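Local coordinates for protein borrelidin polyketide synthase, type I (Streptomyces parvulus, PDB 6OBT) that probably catalyses the dehydration of beta-hydroxyacyl chains during assembly of borrelidin, as the dehydratase domain of a modular polyketide synthase, at residues A[67-72]-A[194-199]. Residues are numbered along the deposited sequence; the frame is centred on the assembly and turned at random.
Sequences YPWLAD and PQFRCL
The carboxylate of D72 reaches across to the backbone of the loop 194-199, where its OD1 accepts the N-H of Q195 at 2.9 Å. The bond is nearly straight (169° at the hydrogen), but the donor stands above the carboxylate plane, 38° out of it. With chi1 at -73°, CG lies beside D72's own backbone N and the carboxylate extends toward P194 and Q195. P194 has no N-H to offer and packs its ring carbon CD 3.4 Å from D72 OD2.

The enclosed part centres on buried F196. Its CD2 comes within 3.6 Å of D72 CB, and its CE2 meets the indole rim 3.8 Å from W69 CE3, near the indole plane, with the phenyl ring turned out of that plane. W69 O, already bonded to D72 N in the 3-10 turn 68-72, also faces the phenyl edge. F196 further meets the ring of H73 and touches D232 of helix 228-236. W69 also packs against F44 and Y224, and its ring meets that of H227.

The solvent side is less enclosed: P194 is exposed and meets D72 mainly through CD. Partly exposed Q195 lays CG 3.5 Å from W69 CB; its chain then bends at the second torsion, and OE1 is hydrogen-bonded to T219.

The turn leads into strand 73-75 and the loop leaves its antiparallel partner 190-192, with D72 and G193 joined through their backbones. In this double-hotdog dehydratase, H73 and D232 fit the sequence motifs of the family's catalytic His and Asp. One carboxylate-to-main-chain bond thus holds the loop to the turn just before H73, while F196 fills the apolar side, consistent with a part in shaping the surroundings of the probable active site.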
loop_
_atom_site.group_PDB
_atom_site.type_symbol
_atom_site.label_atom_id
_atom_site.label_comp_id
_atom_site.label_asym_id
_atom_site.label_seq_id
_atom_site.Cartn_x
_atom_site.Cartn_y
_atom_site.Cartn_z
ATOM N N TYR A 67 -10.540 -18.824 0.748
ATOM C CA TYR A 67 -10.587 -19.422 2.082
ATOM C C TYR A 67 -11.961 -20.047 2.262
ATOM O O TYR A 67 -12.826 -19.491 2.950
ATOM C CB TYR A 67 -10.314 -18.382 3.168
ATOM C CG TYR A 67 -9.218 -17.390 2.836
ATOM C CD1 TYR A 67 -9.512 -16.179 2.223
ATOM C CD2 TYR A 67 -7.889 -17.666 3.141
ATOM C CE1 TYR A 67 -8.523 -15.271 1.921
ATOM C CE2 TYR A 67 -6.885 -16.766 2.841
ATOM C CZ TYR A 67 -7.209 -15.567 2.230
ATOM O OH TYR A 67 -6.221 -14.654 1.927
ATOM N N PRO A 68 -12.208 -21.198 1.633
ATOM C CA PRO A 68 -13.566 -21.770 1.677
ATOM C C PRO A 68 -14.055 -22.077 3.077
ATOM O O PRO A 68 -15.272 -22.079 3.293
ATOM C CB PRO A 68 -13.453 -23.042 0.821
ATOM C CG PRO A 68 -11.996 -23.288 0.641
ATOM C CD PRO A 68 -11.307 -21.965 0.757
ATOM N N TRP A 69 -13.156 -22.307 4.038
ATOM C CA TRP A 69 -13.594 -22.583 5.401
ATOM C C TRP A 69 -14.273 -21.380 6.048
ATOM O O TRP A 69 -14.932 -21.544 7.075
ATOM C CB TRP A 69 -12.410 -23.063 6.258
ATOM C CG TRP A 69 -11.283 -22.093 6.331
ATOM C CD1 TRP A 69 -10.189 -22.043 5.514
ATOM C CD2 TRP A 69 -11.141 -21.017 7.262
ATOM N NE1 TRP A 69 -9.375 -20.995 5.878
ATOM C CE2 TRP A 69 -9.936 -20.348 6.947
ATOM C CE3 TRP A 69 -11.916 -20.548 8.326
ATOM C CZ2 TRP A 69 -9.489 -19.237 7.659
ATOM C CZ3 TRP A 69 -11.472 -19.440 9.031
ATOM C CH2 TRP A 69 -10.268 -18.799 8.696
ATOM N N LEU A 70 -14.155 -20.186 5.463
ATOM C CA LEU A 70 -14.907 -19.043 5.971
ATOM C C LEU A 70 -16.421 -19.244 5.851
ATOM O O LEU A 70 -17.185 -18.592 6.572
ATOM C CB LEU A 70 -14.468 -17.766 5.240
ATOM C CG LEU A 70 -13.107 -17.179 5.643
ATOM C CD1 LEU A 70 -12.698 -16.012 4.732
ATOM C CD2 LEU A 70 -13.102 -16.743 7.099
ATOM N N ALA A 71 -16.876 -20.146 4.980
ATOM C CA ALA A 71 -18.303 -20.435 4.916
ATOM C C ALA A 71 -18.788 -21.209 6.135
ATOM O O ALA A 71 -20.001 -21.386 6.301
ATOM C CB ALA A 71 -18.636 -21.213 3.642
ATOM N N ASP A 72 -17.874 -21.677 6.978
ATOM C CA ASP A 72 -18.219 -22.397 8.198
ATOM C C ASP A 72 -18.641 -21.476 9.340
ATOM O O ASP A 72 -18.916 -21.968 10.442
ATOM C CB ASP A 72 -17.025 -23.253 8.641
ATOM C CG ASP A 72 -16.805 -24.462 7.751
ATOM O OD1 ASP A 72 -15.794 -25.167 7.937
ATOM O OD2 ASP A 72 -17.648 -24.728 6.870
ATOM N N PRO A 194 -17.607 -27.217 9.929
ATOM C CA PRO A 194 -16.516 -28.089 10.413
ATOM C C PRO A 194 -15.329 -27.367 11.024
ATOM O O PRO A 194 -14.853 -27.756 12.095
ATOM C CB PRO A 194 -16.123 -28.854 9.143
ATOM C CG PRO A 194 -17.376 -28.918 8.345
ATOM C CD PRO A 194 -18.103 -27.626 8.603
ATOM N N GLN A 195 -14.823 -26.320 10.372
ATOM C CA GLN A 195 -13.610 -25.685 10.873
ATOM C C GLN A 195 -13.828 -24.913 12.167
ATOM O O GLN A 195 -12.842 -24.550 12.822
ATOM C CB GLN A 195 -13.034 -24.754 9.806
ATOM C CG GLN A 195 -12.243 -25.482 8.746
ATOM C CD GLN A 195 -10.786 -25.654 9.111
ATOM O OE1 GLN A 195 -10.417 -25.676 10.290
ATOM N NE2 GLN A 195 -9.947 -25.789 8.100
ATOM N N PHE A 196 -15.082 -24.642 12.545
ATOM C CA PHE A 196 -15.366 -23.896 13.763
ATOM C C PHE A 196 -15.900 -24.767 14.894
ATOM O O PHE A 196 -15.977 -24.289 16.031
ATOM C CB PHE A 196 -16.369 -22.759 13.480
ATOM C CG PHE A 196 -15.752 -21.563 12.759
ATOM C CD1 PHE A 196 -15.459 -20.397 13.443
ATOM C CD2 PHE A 196 -15.493 -21.618 11.398
ATOM C CE1 PHE A 196 -14.888 -19.300 12.792
ATOM C CE2 PHE A 196 -14.925 -20.511 10.722
ATOM C CZ PHE A 196 -14.613 -19.359 11.439
ATOM N N ARG A 197 -16.248 -26.030 14.629
ATOM C CA ARG A 197 -16.810 -26.907 15.666
ATOM C C ARG A 197 -15.664 -27.533 16.459
ATOM O O ARG A 197 -15.346 -28.724 16.357
ATOM C CB ARG A 197 -17.712 -27.978 15.069
ATOM C CG ARG A 197 -18.938 -27.414 14.340
ATOM C CD ARG A 197 -19.998 -28.467 14.056
ATOM N NE ARG A 197 -19.581 -29.497 13.104
ATOM C CZ ARG A 197 -19.962 -29.552 11.830
ATOM N NH1 ARG A 197 -20.763 -28.620 11.327
ATOM N NH2 ARG A 197 -19.538 -30.541 11.050
ATOM N N CYS A 198 -15.075 -26.698 17.302
ATOM C CA CYS A 198 -13.839 -27.028 17.986
ATOM C C CYS A 198 -14.043 -27.404 19.437
ATOM O O CYS A 198 -13.128 -27.968 20.044
ATOM C CB CYS A 198 -12.882 -25.847 17.923
ATOM S SG CYS A 198 -12.245 -25.602 16.256
ATOM N N LEU A 199 -15.195 -27.083 20.017
ATOM C CA LEU A 199 -15.429 -27.423 21.414
ATOM C C LEU A 199 -15.537 -28.938 21.587
ATOM O O LEU A 199 -16.341 -29.591 20.916
ATOM C CB LEU A 199 -16.703 -26.746 21.921
ATOM C CG LEU A 199 -17.103 -27.226 23.325
ATOM C CD1 LEU A 199 -16.005 -26.946 24.341
ATOM C CD2 LEU A 199 -18.396 -26.579 23.767
#